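Local coordinates for conserved hypothetical protein (Corynebacterium diphtheriae NCTC 13129, PDB 2GS5) that is of unknown function but belongs to the UPF0301 (YqgE/AlgH) family of proteins, at residues N62-W67 with V116-D121; V89-T94 with R133-H138; C70-Q75 with D164-G169. All blocks are in the same frame, centred on the assembly; numbering follows the deposited sequence.

Contact 1 (N62-W67 with V116-D121); sequences NVIPEW and VNLGAD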
ATOM      1  N   ASN A  62     -18.528  11.359   0.688  1.00 17.45           N
ATOM      2  CA  ASN A  62     -18.789  12.306  -0.402  1.00 18.36           C
ATOM      3  C   ASN A  62     -18.512  11.769  -1.805  1.00 19.03           C
ATOM      4  O   ASN A  62     -18.842  12.433  -2.795  1.00 19.90           O
ATOM      5  CB  ASN A  62     -18.028  13.598  -0.134  1.00 19.11           C
ATOM      6  CG  ASN A  62     -18.626  14.374   1.023  1.00 20.37           C
ATOM      7  OD1 ASN A  62     -19.818  14.706   1.009  1.00 25.10           O
ATOM      8  ND2 ASN A  62     -17.819  14.653   2.036  1.00 23.46           N
ATOM      9  N   VAL A  63     -17.946  10.566  -1.892  1.00 19.16           N
ATOM     10  CA  VAL A  63     -17.577   9.969  -3.177  1.00 19.33           C
ATOM     11  C   VAL A  63     -18.346   8.676  -3.430  1.00 19.22           C
ATOM     12  O   VAL A  63     -19.014   8.546  -4.451  1.00 19.82           O
ATOM     13  CB  VAL A  63     -16.056   9.708  -3.240  1.00 19.77           C
ATOM     14  CG1 VAL A  63     -15.676   9.005  -4.545  1.00 21.00           C
ATOM     15  CG2 VAL A  63     -15.285  11.028  -3.079  1.00 21.56           C
ATOM     16  N   ILE A  64     -18.254   7.734  -2.495  1.00 18.57           N
ATOM     17  CA  ILE A  64     -18.959   6.450  -2.584  1.00 18.38           C
ATOM     18  C   ILE A  64     -19.526   6.094  -1.207  1.00 17.94           C
ATOM     19  O   ILE A  64     -18.997   5.234  -0.512  1.00 17.32           O
ATOM     20  CB  ILE A  64     -18.062   5.283  -3.121  1.00 18.66           C
ATOM     21  CG1 ILE A  64     -16.628   5.393  -2.603  1.00 18.86           C
ATOM     22  CG2 ILE A  64     -18.070   5.251  -4.641  1.00 19.95           C
ATOM     23  CD1 ILE A  64     -15.739   4.235  -3.035  1.00 19.08           C
ATOM     24  N   PRO A  65     -20.617   6.768  -0.803  1.00 16.88           N
ATOM     25  CA  PRO A  65     -21.150   6.586   0.549  1.00 16.83           C
ATOM     26  C   PRO A  65     -21.555   5.151   0.882  1.00 16.28           C
ATOM     27  O   PRO A  65     -21.512   4.760   2.041  1.00 15.80           O
ATOM     28  CB  PRO A  65     -22.362   7.526   0.581  1.00 16.90           C
ATOM     29  CG  PRO A  65     -22.690   7.785  -0.839  1.00 16.83           C
ATOM     30  CD  PRO A  65     -21.414   7.728  -1.587  1.00 17.37           C
ATOM     31  N   GLU A  66     -21.936   4.379  -0.133  1.00 16.29           N
ATOM     32  CA  GLU A  66     -22.360   2.998   0.052  1.00 16.69           C
ATOM     33  C   GLU A  66     -21.283   2.125   0.692  1.00 15.92           C
ATOM     34  O   GLU A  66     -21.602   1.126   1.330  1.00 16.74           O
ATOM     35  CB  GLU A  66     -22.799   2.367  -1.284  1.00 17.23           C
ATOM     36  CG  GLU A  66     -21.711   2.260  -2.362  1.00 19.81           C
ATOM     37  CD  GLU A  66     -21.646   3.456  -3.307  1.00 22.24           C
ATOM     38  OE1 GLU A  66     -21.976   4.596  -2.894  1.00 22.13           O
ATOM     39  OE2 GLU A  66     -21.244   3.246  -4.477  1.00 26.14           O
ATOM     40  N   TRP A  67     -20.021   2.501   0.500  1.00 15.53           N
ATOM     41  CA  TRP A  67     -18.893   1.718   1.017  1.00 15.17           C
ATOM     42  C   TRP A  67     -18.487   2.078   2.440  1.00 14.64           C
ATOM     43  O   TRP A  67     -17.718   1.350   3.061  1.00 14.10           O
ATOM     44  CB  TRP A  67     -17.690   1.833   0.066  1.00 15.50           C
ATOM     45  CG  TRP A  67     -17.852   0.890  -1.081  1.00 15.21           C
ATOM     46  CD1 TRP A  67     -18.237   1.186  -2.350  1.00 16.34           C
ATOM     47  CD2 TRP A  67     -17.693  -0.529  -1.027  1.00 15.07           C
ATOM     48  NE1 TRP A  67     -18.313   0.031  -3.104  1.00 15.69           N
ATOM     49  CE2 TRP A  67     -17.983  -1.035  -2.313  1.00 15.87           C
ATOM     50  CE3 TRP A  67     -17.308  -1.422  -0.020  1.00 15.47           C
ATOM     51  CZ2 TRP A  67     -17.907  -2.395  -2.610  1.00 15.27           C
ATOM     52  CZ3 TRP A  67     -17.232  -2.767  -0.317  1.00 16.14           C
ATOM     53  CH2 TRP A  67     -17.532  -3.245  -1.603  1.00 15.79           C
ATOM     54  N   VAL A 116     -10.420  -5.063  -3.353  1.00 15.89           N
ATOM     55  CA  VAL A 116     -11.869  -5.236  -3.297  1.00 15.79           C
ATOM     56  C   VAL A 116     -12.474  -4.619  -4.542  1.00 15.60           C
ATOM     57  O   VAL A 116     -12.202  -3.462  -4.859  1.00 15.60           O
ATOM     58  CB  VAL A 116     -12.471  -4.536  -2.061  1.00 15.45           C
ATOM     59  CG1 VAL A 116     -13.982  -4.728  -2.007  1.00 15.13           C
ATOM     60  CG2 VAL A 116     -11.815  -5.054  -0.779  1.00 15.01           C
ATOM     61  N   ASN A 117     -13.273  -5.396  -5.261  1.00 15.23           N
ATOM     62  CA  ASN A 117     -13.990  -4.876  -6.400  1.00 15.43           C
ATOM     63  C   ASN A 117     -15.103  -3.965  -5.917  1.00 15.22           C
ATOM     64  O   ASN A 117     -16.054  -4.427  -5.288  1.00 15.32           O
ATOM     65  CB  ASN A 117     -14.562  -6.020  -7.237  1.00 15.66           C
ATOM     66  CG  ASN A 117     -15.078  -5.560  -8.570  1.00 16.93           C
ATOM     67  OD1 ASN A 117     -15.791  -4.556  -8.671  1.00 16.18           O
ATOM     68  ND2 ASN A 117     -14.728  -6.303  -9.618  1.00 19.33           N
ATOM     69  N   LEU A 118     -14.986  -2.664  -6.199  1.00 14.90           N
ATOM     70  CA  LEU A 118     -15.940  -1.684  -5.658  1.00 15.05           C
ATOM     71  C   LEU A 118     -17.294  -1.706  -6.368  1.00 15.07           C
ATOM     72  O   LEU A 118     -18.203  -0.972  -5.994  1.00 14.90           O
ATOM     73  CB  LEU A 118     -15.338  -0.276  -5.654  1.00 15.08           C
ATOM     74  CG  LEU A 118     -14.119  -0.109  -4.743  1.00 14.80           C
ATOM     75  CD1 LEU A 118     -13.546   1.313  -4.813  1.00 14.72           C
ATOM     76  CD2 LEU A 118     -14.427  -0.501  -3.302  1.00 14.56           C
ATOM     77  N   GLY A 119     -17.421  -2.548  -7.393  1.00 15.13           N
ATOM     78  CA  GLY A 119     -18.716  -2.860  -7.985  1.00 15.74           C
ATOM     79  C   GLY A 119     -19.502  -3.912  -7.218  1.00 16.39           C
ATOM     80  O   GLY A 119     -20.676  -4.155  -7.521  1.00 17.16           O
ATOM     81  N   ALA A 120     -18.858  -4.551  -6.240  1.00 16.47           N
ATOM     82  CA  ALA A 120     -19.528  -5.517  -5.380  1.00 16.55           C
ATOM     83  C   ALA A 120     -20.586  -4.832  -4.518  1.00 17.12           C
ATOM     84  O   ALA A 120     -20.582  -3.607  -4.345  1.00 17.34           O
ATOM     85  CB  ALA A 120     -18.511  -6.250  -4.490  1.00 17.27           C
ATOM     86  N   ASP A 121     -21.492  -5.637  -3.981  1.00 17.16           N
ATOM     87  CA  ASP A 121     -22.436  -5.183  -2.977  1.00 17.41           C
ATOM     88  C   ASP A 121     -21.675  -5.045  -1.664  1.00 17.35           C
ATOM     89  O   ASP A 121     -21.129  -6.035  -1.170  1.00 16.81           O
ATOM     90  CB  ASP A 121     -23.557  -6.221  -2.845  1.00 17.77           C
ATOM     91  CG  ASP A 121     -24.663  -5.793  -1.897  1.00 18.79           C
ATOM     92  OD1 ASP A 121     -24.497  -4.845  -1.102  1.00 19.64           O
ATOM     93  OD2 ASP A 121     -25.731  -6.438  -1.951  1.00 21.35           O
TER
HETATM   94  O   HOH W   1     -20.339   0.900  -6.013  1.00 37.12           O

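Contact 2 (V89-T94 with R133-H138); sequences VGVGVT and RLFAGH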
ATOM      1  N   VAL A  89      -9.392   2.818  -5.713  1.00 16.98           N
ATOM      2  CA  VAL A  89      -9.028   1.416  -5.460  1.00 16.64           C
ATOM      3  C   VAL A  89      -9.412   1.103  -4.013  1.00 16.26           C
ATOM      4  O   VAL A  89      -9.187   1.922  -3.134  1.00 16.03           O
ATOM      5  CB  VAL A  89      -7.460   1.205  -5.576  1.00 17.01           C
ATOM      6  CG1 VAL A  89      -7.021  -0.185  -5.061  1.00 18.75           C
ATOM      7  CG2 VAL A  89      -6.991   1.418  -6.983  1.00 19.60           C
ATOM      8  N   GLY A  90      -9.961  -0.081  -3.760  1.00 14.59           N
ATOM      9  CA  GLY A  90     -10.164  -0.558  -2.379  1.00 14.63           C
ATOM     10  C   GLY A  90      -9.172  -1.661  -2.057  1.00 14.30           C
ATOM     11  O   GLY A  90      -9.046  -2.620  -2.824  1.00 13.64           O
ATOM     12  N   VAL A  91      -8.474  -1.520  -0.933  1.00 13.66           N
ATOM     13  CA  VAL A  91      -7.615  -2.573  -0.416  1.00 13.75           C
ATOM     14  C   VAL A  91      -8.203  -3.047   0.916  1.00 13.91           C
ATOM     15  O   VAL A  91      -8.439  -2.241   1.820  1.00 14.13           O
ATOM     16  CB  VAL A  91      -6.166  -2.100  -0.211  1.00 13.76           C
ATOM     17  CG1 VAL A  91      -5.308  -3.255   0.277  1.00 14.03           C
ATOM     18  CG2 VAL A  91      -5.586  -1.560  -1.521  1.00 14.15           C
ATOM     19  N   GLY A  92      -8.449  -4.346   1.027  1.00 13.79           N
ATOM     20  CA  GLY A  92      -9.012  -4.930   2.230  1.00 13.65           C
ATOM     21  C   GLY A  92      -8.078  -5.907   2.905  1.00 13.35           C
ATOM     22  O   GLY A  92      -7.075  -6.342   2.333  1.00 13.71           O
ATOM     23  N   VAL A  93      -8.433  -6.234   4.143  1.00 13.23           N
ATOM     24  CA  VAL A  93      -7.827  -7.304   4.911  1.00 12.75           C
ATOM     25  C   VAL A  93      -8.914  -8.367   5.087  1.00 12.50           C
ATOM     26  O   VAL A  93      -9.982  -8.074   5.617  1.00 12.57           O
ATOM     27  CB  VAL A  93      -7.344  -6.792   6.286  1.00 12.68           C
ATOM     28  CG1 VAL A  93      -6.758  -7.931   7.139  1.00 14.15           C
ATOM     29  CG2 VAL A  93      -6.344  -5.618   6.113  1.00 13.65           C
ATOM     30  N   THR A  94      -8.676  -9.582   4.597  1.00 12.26           N
ATOM     31  CA  THR A  94      -9.708 -10.620   4.670  1.00 12.09           C
ATOM     32  C   THR A  94     -10.004 -11.007   6.117  1.00 11.25           C
ATOM     33  O   THR A  94      -9.107 -11.047   6.961  1.00 11.31           O
ATOM     34  CB  THR A  94      -9.325 -11.893   3.879  1.00 12.44           C
ATOM     35  OG1 THR A  94      -8.115 -12.439   4.403  1.00 13.78           O
ATOM     36  CG2 THR A  94      -9.147 -11.591   2.387  1.00 14.17           C
ATOM     37  N   ARG A 133      -9.492   0.138   3.131  1.00 13.12           N
ATOM     38  CA  ARG A 133      -9.125   1.532   2.915  1.00 12.79           C
ATOM     39  C   ARG A 133      -9.250   1.839   1.434  1.00 12.40           C
ATOM     40  O   ARG A 133      -8.993   0.971   0.594  1.00 12.10           O
ATOM     41  CB  ARG A 133      -7.689   1.766   3.393  1.00 12.68           C
ATOM     42  CG  ARG A 133      -7.219   3.218   3.330  1.00 12.82           C
ATOM     43  CD  ARG A 133      -6.238   3.535   4.442  1.00 13.06           C
ATOM     44  NE  ARG A 133      -6.923   3.607   5.730  1.00 13.41           N
ATOM     45  CZ  ARG A 133      -6.315   3.652   6.912  1.00 13.63           C
ATOM     46  NH1 ARG A 133      -4.996   3.612   6.988  1.00 14.58           N
ATOM     47  NH2 ARG A 133      -7.052   3.716   8.022  1.00 14.00           N
ATOM     48  N   LEU A 134      -9.660   3.065   1.131  1.00 11.67           N
ATOM     49  CA  LEU A 134      -9.886   3.502  -0.251  1.00 12.11           C
ATOM     50  C   LEU A 134      -8.822   4.500  -0.671  1.00 11.40           C
ATOM     51  O   LEU A 134      -8.481   5.411   0.078  1.00 11.69           O
ATOM     52  CB  LEU A 134     -11.273   4.127  -0.395  1.00 12.34           C
ATOM     53  CG  LEU A 134     -12.423   3.142  -0.191  1.00 13.73           C
ATOM     54  CD1 LEU A 134     -13.754   3.859  -0.133  1.00 15.58           C
ATOM     55  CD2 LEU A 134     -12.453   2.107  -1.303  1.00 16.11           C
ATOM     56  N   PHE A 135      -8.322   4.327  -1.890  1.00 12.03           N
ATOM     57  CA  PHE A 135      -7.226   5.133  -2.412  1.00 12.25           C
ATOM     58  C   PHE A 135      -7.595   5.794  -3.717  1.00 12.33           C
ATOM     59  O   PHE A 135      -8.037   5.129  -4.646  1.00 12.90           O
ATOM     60  CB  PHE A 135      -5.991   4.265  -2.625  1.00 12.70           C
ATOM     61  CG  PHE A 135      -5.550   3.569  -1.381  1.00 12.36           C
ATOM     62  CD1 PHE A 135      -4.598   4.134  -0.543  1.00 13.68           C
ATOM     63  CD2 PHE A 135      -6.139   2.361  -1.008  1.00 14.03           C
ATOM     64  CE1 PHE A 135      -4.223   3.514   0.634  1.00 13.50           C
ATOM     65  CE2 PHE A 135      -5.753   1.728   0.158  1.00 12.92           C
ATOM     66  CZ  PHE A 135      -4.802   2.301   0.982  1.00 13.55           C
ATOM     67  N   ALA A 136      -7.401   7.108  -3.774  1.00 11.86           N
ATOM     68  CA  ALA A 136      -7.633   7.896  -4.979  1.00 11.86           C
ATOM     69  C   ALA A 136      -6.306   8.057  -5.697  1.00 11.54           C
ATOM     70  O   ALA A 136      -5.346   8.567  -5.121  1.00 11.74           O
ATOM     71  CB  ALA A 136      -8.216   9.269  -4.610  1.00 12.00           C
ATOM     72  N   GLY A 137      -6.242   7.599  -6.940  1.00 11.59           N
ATOM     73  CA  GLY A 137      -5.025   7.686  -7.729  1.00 11.40           C
ATOM     74  C   GLY A 137      -4.094   6.530  -7.451  1.00 11.27           C
ATOM     75  O   GLY A 137      -4.293   5.762  -6.505  1.00 10.95           O
ATOM     76  N   HIS A 138      -3.070   6.397  -8.280  1.00 11.29           N
ATOM     77  CA  HIS A 138      -2.092   5.339  -8.114  1.00 11.38           C
ATOM     78  C   HIS A 138      -0.752   5.746  -8.703  1.00 11.79           C
ATOM     79  O   HIS A 138      -0.624   6.807  -9.316  1.00 11.33           O
ATOM     80  CB  HIS A 138      -2.584   4.054  -8.780  1.00 11.47           C
ATOM     81  CG  HIS A 138      -2.717   4.167 -10.260  1.00 11.75           C
ATOM     82  ND1 HIS A 138      -1.699   3.860 -11.133  1.00 15.87           N
ATOM     83  CD2 HIS A 138      -3.750   4.591 -11.024  1.00 11.00           C
ATOM     84  CE1 HIS A 138      -2.109   4.067 -12.371  1.00 12.25           C
ATOM     85  NE2 HIS A 138      -3.349   4.513 -12.333  1.00 14.57           N
TER

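Contact 3 (C70-Q75 with D164-G169); sequences CVTKPQ and DVTAPG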
ATOM      1  N   CYS A  70     -17.892  -0.418   5.413  1.00 14.90           N
ATOM      2  CA  CYS A  70     -16.772  -1.355   5.291  1.00 15.19           C
ATOM      3  C   CYS A  70     -15.422  -0.701   5.549  1.00 14.59           C
ATOM      4  O   CYS A  70     -14.413  -1.404   5.667  1.00 14.58           O
ATOM      5  CB  CYS A  70     -16.715  -1.943   3.883  1.00 15.41           C
ATOM      6  SG  CYS A  70     -18.024  -3.083   3.468  1.00 17.25           S
ATOM      7  N   VAL A  71     -15.388   0.628   5.615  1.00 14.23           N
ATOM      8  CA  VAL A  71     -14.111   1.347   5.623  1.00 14.06           C
ATOM      9  C   VAL A  71     -13.612   1.583   7.040  1.00 13.61           C
ATOM     10  O   VAL A  71     -14.338   2.092   7.899  1.00 13.31           O
ATOM     11  CB  VAL A  71     -14.210   2.692   4.876  1.00 14.07           C
ATOM     12  CG1 VAL A  71     -12.903   3.470   4.970  1.00 14.38           C
ATOM     13  CG2 VAL A  71     -14.574   2.461   3.412  1.00 14.92           C
ATOM     14  N   THR A  72     -12.357   1.210   7.270  1.00 12.90           N
ATOM     15  CA  THR A  72     -11.694   1.430   8.543  1.00 13.55           C
ATOM     16  C   THR A  72     -11.482   2.921   8.789  1.00 13.22           C
ATOM     17  O   THR A  72     -11.162   3.673   7.867  1.00 13.27           O
ATOM     18  CB  THR A  72     -10.333   0.726   8.528  1.00 13.10           C
ATOM     19  OG1 THR A  72     -10.523  -0.663   8.217  1.00 14.29           O
ATOM     20  CG2 THR A  72      -9.599   0.893   9.852  1.00 13.78           C
ATOM     21  N   LYS A  73     -11.670   3.369  10.024  1.00 13.72           N
ATOM     22  CA  LYS A  73     -11.393   4.760  10.357  1.00 14.65           C
ATOM     23  C   LYS A  73      -9.904   5.073  10.196  1.00 14.35           C
ATOM     24  O   LYS A  73      -9.061   4.217  10.468  1.00 15.07           O
ATOM     25  CB  LYS A  73     -11.842   5.081  11.791  1.00 14.70           C
ATOM     26  CG  LYS A  73     -13.357   5.138  11.954  1.00 17.53           C
ATOM     27  CD  LYS A  73     -13.792   5.546  13.365  1.00 18.31           C
ATOM     28  CE  LYS A  73     -13.754   4.399  14.358  1.00 21.43           C
ATOM     29  NZ  LYS A  73     -14.578   4.717  15.566  1.00 22.88           N
ATOM     30  N   PRO A  74      -9.571   6.292   9.744  1.00 14.43           N
ATOM     31  CA  PRO A  74     -10.485   7.348   9.328  1.00 14.12           C
ATOM     32  C   PRO A  74     -11.062   7.104   7.930  1.00 13.48           C
ATOM     33  O   PRO A  74     -10.339   6.700   7.003  1.00 13.11           O
ATOM     34  CB  PRO A  74      -9.613   8.602   9.345  1.00 14.70           C
ATOM     35  CG  PRO A  74      -8.249   8.124   9.162  1.00 15.51           C
ATOM     36  CD  PRO A  74      -8.162   6.713   9.639  1.00 14.69           C
ATOM     37  N   GLN A  75     -12.362   7.346   7.795  1.00 13.20           N
ATOM     38  CA  GLN A  75     -13.093   7.015   6.578  1.00 13.73           C
ATOM     39  C   GLN A  75     -12.939   8.134   5.556  1.00 13.30           C
ATOM     40  O   GLN A  75     -13.903   8.776   5.144  1.00 13.68           O
ATOM     41  CB  GLN A  75     -14.553   6.708   6.911  1.00 13.18           C
ATOM     42  CG  GLN A  75     -14.683   5.558   7.897  1.00 14.70           C
ATOM     43  CD  GLN A  75     -16.098   5.292   8.337  1.00 15.48           C
ATOM     44  OE1 GLN A  75     -16.851   6.217   8.663  1.00 17.73           O
ATOM     45  NE2 GLN A  75     -16.473   4.014   8.374  1.00 16.73           N
ATOM     46  N   ASP A 164      -0.657  -1.858   7.997  1.00 14.90           N
ATOM     47  CA  ASP A 164      -0.223  -0.785   7.095  1.00 14.95           C
ATOM     48  C   ASP A 164      -1.417  -0.199   6.363  1.00 15.17           C
ATOM     49  O   ASP A 164      -1.418   0.974   5.994  1.00 14.82           O
ATOM     50  CB  ASP A 164       0.785  -1.289   6.064  1.00 14.30           C
ATOM     51  CG  ASP A 164       2.059  -1.804   6.686  1.00 14.75           C
ATOM     52  OD1 ASP A 164       2.418  -1.324   7.782  1.00 13.96           O
ATOM     53  OD2 ASP A 164       2.680  -2.704   6.087  1.00 13.83           O
ATOM     54  N   VAL A 165      -2.410  -1.052   6.130  1.00 15.37           N
ATOM     55  CA  VAL A 165      -3.614  -0.679   5.395  1.00 15.97           C
ATOM     56  C   VAL A 165      -4.701  -0.119   6.308  1.00 16.12           C
ATOM     57  O   VAL A 165      -5.505   0.712   5.872  1.00 15.72           O
ATOM     58  CB  VAL A 165      -4.164  -1.904   4.634  1.00 15.95           C
ATOM     59  CG1 VAL A 165      -5.463  -1.553   3.909  1.00 16.79           C
ATOM     60  CG2 VAL A 165      -3.107  -2.425   3.657  1.00 16.24           C
ATOM     61  N   THR A 166      -4.718  -0.559   7.570  1.00 16.19           N
ATOM     62  CA  THR A 166      -5.778  -0.208   8.519  1.00 17.00           C
ATOM     63  C   THR A 166      -5.298   0.730   9.633  1.00 17.17           C
ATOM     64  O   THR A 166      -6.023   0.994  10.593  1.00 17.72           O
ATOM     65  CB  THR A 166      -6.407  -1.482   9.140  1.00 16.57           C
ATOM     66  OG1 THR A 166      -5.402  -2.234   9.832  1.00 17.41           O
ATOM     67  CG2 THR A 166      -7.036  -2.349   8.061  1.00 17.33           C
ATOM     68  N   ALA A 167      -4.091   1.271   9.480  1.00 18.17           N
ATOM     69  CA  ALA A 167      -3.500   2.135  10.491  1.00 18.72           C
ATOM     70  C   ALA A 167      -4.363   3.362  10.804  1.00 19.15           C
ATOM     71  O   ALA A 167      -4.875   3.994   9.902  1.00 18.07           O
ATOM     72  CB  ALA A 167      -2.138   2.586  10.027  1.00 19.52           C
ATOM     73  N   PRO A 168      -4.512   3.706  12.091  1.00 19.52           N
ATOM     74  CA  PRO A 168      -5.138   4.964  12.488  1.00 19.42           C
ATOM     75  C   PRO A 168      -4.465   6.177  11.845  1.00 19.42           C
ATOM     76  O   PRO A 168      -3.311   6.086  11.437  1.00 18.10           O
ATOM     77  CB  PRO A 168      -4.928   4.985  14.011  1.00 19.96           C
ATOM     78  CG  PRO A 168      -4.811   3.577  14.381  1.00 20.21           C
ATOM     79  CD  PRO A 168      -4.137   2.890  13.259  1.00 20.16           C
ATOM     80  N   GLY A 169      -5.165   7.306  11.758  1.00 19.66           N
ATOM     81  CA  GLY A 169      -4.623   8.474  11.061  1.00 20.44           C
ATOM     82  C   GLY A 169      -3.525   9.206  11.818  1.00 21.06           C
ATOM     83  O   GLY A 169      -2.873  10.089  11.267  1.00 22.79           O
TER
HETATM   84  O   HOH W   2      -7.757   2.846  12.164  1.00 30.36           O

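Contact 1 (N62-W67 with V116-D121)
The carbonyl oxygen Leu118 O takes the indole N-H of Trp67, with NE1 at 3.1 Å. The bond is somewhat bent, 146° at the hydrogen; the oxygen lies near the indole plane, while the donor is tilted 22° from the carbonyl plane. A water sits 2.8 Å from the same Leu118 O and also near Glu66 OE2, but it has more acceptors around it than protons to give, so this bridge is less certain. Leu118 turns back over the indole it binds: its methyl CD2 stands above one face, 3.9 Å from the centroid of the five-membered ring, a CH-pi contact. Its other methyl, CD1, meets Ile64 CD1 at 4.1 Å, the two side chains crossing at about a right angle. At the far end of the indole, Trp67 CH2 reaches Val116 CG1 at 3.9 Å. Tryptophan suits this place because a single side chain offers a donor at one rim and a broad apolar surface, whose remaining neighbours include Met132, Pro122 and Ile125. The bound loop is itself stiffened: Asn117 OD1 accepts from Gly119 N at 2.9 Å, and Ala120 N bonds Asn117 O. The arrangement is that of an Asx turn within a type I beta turn, leading from strand 113-116 to helix 122-125, which Asp121 N-caps through Glu123 N.

Contact 2 (V89-T94 with R133-H138)
The phenyl ring of Phe135 meets strand 89-94 through its CD2-CE2 side. Val89 O lies at the ring edge near its plane, 3.7 Å from CD2, and Val91 CG2 approaches obliquely, 3.7 Å from CE2. CG stands anti to the carbonyl carbon, beside the backbone N, and chi2 of -93° sets the turn of the ring plane about CB-CG; Tyr78 and Leu52 also touch the ring. Val89, Val91, Arg133 and Phe135 share one face of the sheet, where beta-branched valines suit an extended backbone and give a compact apolar surface. Arg133 belongs to this face by its base only: its guanidinium leads away, and NH2 donates to Ala167 O.

On the other face Gly90 pairs with Leu134. Having no side chain, Gly90 lets Leu134 CD2 settle 3.7 Å from its CA. The CA atoms of the two residues are 4.6 Å apart, as usual for a non-hydrogen-bonded pair. On either side of it lies a hydrogen-bonded one. Val89 and Phe135 exchange N-H...O bonds, the shorter being Phe135 N to Val89 O at 2.8 Å. Val91 and Arg133 do the same; Val91 N to Arg133 O is nearly straight, 170° at the hydrogen. Past Ala136 the chain turns a corner at Gly137, where positive phi (85°) with an extended psi would jam a CB against the carbonyl O of Ala136, so glycine is called for.

This is a regular antiparallel beta ladder, inside a mixed sheet in which strand 87-94 also pairs with 113-116 and strand 129-141 runs parallel to 76-79.

Contact 3 (C70-Q75 with D164-G169)
Thr72 and Thr166 lie obliquely across one another; each presents its methyl to the other residue, and Pro74 carries much of the rest of the contact. In Thr72, CG2 is anti to the backbone N and lies 3.7 Å from Thr166 O and 4.0 Å from Thr166 CB. The methyl CG2 of Thr166 answers by meeting Thr72 OG1 at 3.9 Å. Threonine fits both places, since each hydroxyl is spent within the protein while the methyl does the packing: Thr72 OG1 bonds Met132 N, and Thr166 OG1, set between the backbone N and the carbonyl carbon (chi1 60°), bonds Pro162 O one helical turn back.

Farther along, the ring of Pro74 presents CD to Gly169 N at 3.7 Å, and CG comes to 4.1 Å from Gly169 CA; glycine, with no side chain, allows this closeness. The peptide bond before Pro74 is cis, a form proline accepts more readily than other residues. A water lies 3.0 Å from Thr166 O, although its approach to Lys73 O is too short to be trusted. Gln75 NE2 donates to Val71 O at 2.9 Å, folding the loop on itself.

The 70-75 loop, leading into strand 76-79, thus meets helix 162-166 at Thr166 and the chain just after it at Gly169, beside strand 129-141, while the helix rests on strand 87-94 through Val165 and Thr166.

In the fold
From the N terminus, the chain passes strand 58-59 and enters a long loop that supplies 62-67 to contact 1 and then 70-75 to contact 3. After strand 76-79 comes 89-94, the first half of contact 2. Contact 1 closes first, at 116-121; contact 2 follows at 133-138, and contact 3 last, at 164-169. Contact 1 therefore crosses both others, whereas contact 2 falls entirely within the span of contact 3. Strand 129-141 is the common ground: Leu134 packs against Ile64 and Leu118 of contact 1, and Arg133 reaches across to contact 3. Contacts 1 and 3 tie the loop before strand 76-79 to the 116-121 turn and to the end of helix 162-166, while contact 2 joins strands 87-94 and 129-141.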